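Side-chain contact in glutathione S-transferase (Pseudomonas fluorescens, PDB 3M3M), which binds glutathione and probably acts as a glutathione transferase, joining the tripeptide to electrophilic substrates: residues Pro87-Arg90 / Thr91-Leu94. Sequence-based numbering, arbitrary orientation. Where two conformers were deposited one is given.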
loop_
_atom_site.group_PDB
_atom_site.type_symbol
_atom_site.label_atom_id
_atom_site.label_comp_id
_atom_site.label_asym_id
_atom_site.label_seq_id
_atom_site.Cartn_x
_atom_site.Cartn_y
_atom_site.Cartn_z
ATOM N N PRO A 87 -3.910 -14.921 -17.659
ATOM C CA PRO A 87 -2.642 -15.209 -16.973
ATOM C C PRO A 87 -1.530 -14.194 -17.170
ATOM O O PRO A 87 -0.837 -13.965 -16.161
ATOM C CB PRO A 87 -2.181 -16.558 -17.529
ATOM C CG PRO A 87 -3.465 -17.232 -17.989
ATOM C CD PRO A 87 -4.421 -16.102 -18.404
ATOM N N ARG A 88 -1.282 -13.686 -18.388
ATOM C CA ARG A 88 -0.224 -12.687 -18.540
ATOM C C ARG A 88 -0.518 -11.405 -17.756
ATOM O O ARG A 88 0.407 -10.802 -17.175
ATOM C CB ARG A 88 0.104 -12.294 -19.979
ATOM C CG ARG A 88 0.819 -13.455 -20.704
ATOM C CD ARG A 88 1.268 -13.002 -22.038
ATOM N NE ARG A 88 1.536 -14.229 -22.793
ATOM C CZ ARG A 88 2.109 -14.163 -23.978
ATOM N NH1 ARG A 88 2.396 -12.955 -24.443
ATOM N NH2 ARG A 88 2.392 -15.275 -24.647
ATOM N N LEU A 89 -1.794 -10.967 -17.770
ATOM C CA LEU A 89 -2.090 -9.698 -17.085
ATOM C C LEU A 89 -2.121 -9.924 -15.563
ATOM O O LEU A 89 -1.671 -9.039 -14.827
ATOM C CB LEU A 89 -3.480 -9.164 -17.554
ATOM C CG LEU A 89 -3.369 -8.841 -19.078
ATOM C CD1 LEU A 89 -4.855 -8.476 -19.493
ATOM C CD2 LEU A 89 -2.374 -7.731 -19.397
ATOM N N ARG A 90 -2.683 -11.044 -15.093
ATOM C CA ARG A 90 -2.658 -11.354 -13.641
ATOM C C ARG A 90 -1.208 -11.408 -13.183
ATOM O O ARG A 90 -0.896 -10.884 -12.081
ATOM C CB ARG A 90 -3.350 -12.666 -13.221
ATOM C CG ARG A 90 -2.977 -13.181 -11.793
ATOM C CD ARG A 90 -3.658 -14.565 -11.402
ATOM N NE ARG A 90 -3.518 -14.853 -9.978
ATOM C CZ ARG A 90 -2.571 -15.652 -9.445
ATOM N NH1 ARG A 90 -1.744 -16.242 -10.217
ATOM N NH2 ARG A 90 -2.498 -15.836 -8.131
ATOM N N THR A 91 -0.325 -11.980 -14.026
ATOM C CA THR A 91 1.107 -12.083 -13.616
ATOM C C THR A 91 1.734 -10.692 -13.537
ATOM O O THR A 91 2.518 -10.380 -12.591
ATOM C CB THR A 91 1.873 -12.985 -14.614
ATOM O OG1 THR A 91 1.235 -14.270 -14.543
ATOM C CG2 THR A 91 3.367 -13.128 -14.144
ATOM N N GLN A 92 1.362 -9.809 -14.475
ATOM C CA GLN A 92 1.930 -8.467 -14.401
ATOM C C GLN A 92 1.463 -7.688 -13.184
ATOM O O GLN A 92 2.228 -6.891 -12.645
ATOM C CB GLN A 92 1.671 -7.644 -15.674
ATOM C CG GLN A 92 2.567 -8.348 -16.813
ATOM C CD GLN A 92 2.399 -7.816 -18.199
ATOM O OE1 GLN A 92 1.282 -7.685 -18.705
ATOM N NE2 GLN A 92 3.556 -7.599 -18.891
ATOM N N VAL A 93 0.187 -7.841 -12.831
ATOM C CA VAL A 93 -0.294 -7.233 -11.572
ATOM C C VAL A 93 0.558 -7.758 -10.376
ATOM O O VAL A 93 1.032 -6.961 -9.551
ATOM C CB VAL A 93 -1.806 -7.522 -11.386
ATOM C CG1 VAL A 93 -2.240 -7.311 -9.889
ATOM C CG2 VAL A 93 -2.577 -6.676 -12.417
ATOM N N LEU A 94 0.804 -9.075 -10.329
ATOM C CA LEU A 94 1.589 -9.654 -9.177
ATOM C C LEU A 94 3.006 -9.163 -9.281
ATOM O O LEU A 94 3.576 -8.868 -8.271
ATOM C CB LEU A 94 1.585 -11.219 -9.194
ATOM C CG LEU A 94 0.147 -11.735 -8.906
ATOM C CD1 LEU A 94 0.131 -13.269 -9.096
ATOM C CD2 LEU A 94 -0.257 -11.433 -7.432
HETATM O O HOH W 1 -0.658 -15.527 -12.875
#
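The carbonyl oxygen of Pro-87 is gripped twice by Thr-91. The hydroxyl OG1 of Thr-91 donates to Pro-87 O at 2.6 Å, and the amide N of Thr-91 reaches Pro-87 O at 3.0 Å. The two donors come from opposite faces of the carbonyl plane. The amide lies 35° out of that plane, the hydroxyl 24°. The hydroxyl reaches Pro-87 O because OG1 sits beside the backbone N of Thr-91 (chi1 -61°), which turns it back along the helix; the amide bond is the usual helical one. A water also donates to Thr-91 OG1, at 2.8 Å. In one of the two conformers of Arg-90, NH1 donates to the same water; this bridge is therefore doubtful. These residues form the first turns of helix 87-117, the long helix that opens the all-helical C-terminal domain of the glutathione transferase fold. At its start, the carboxylate of Glu-86 accepts a bond from Arg-88 N. Regular i to i+4 bonds follow, as from Leu-94 N to Arg-90 O. In the same conformer of Arg-90, its side chain also meets that of Leu-94, one turn on. There the methyl CD1 of Leu-94 lies over the centre of one guanidinium face, 3.6 Å from Arg-90 CZ. On another side of the helix, Leu-89 CD2 touches Gln-92 OE1 at 3.7 Å. The buried side chain of Val-93 touches Pro-84, Val-153 and Ser-158, all in loops.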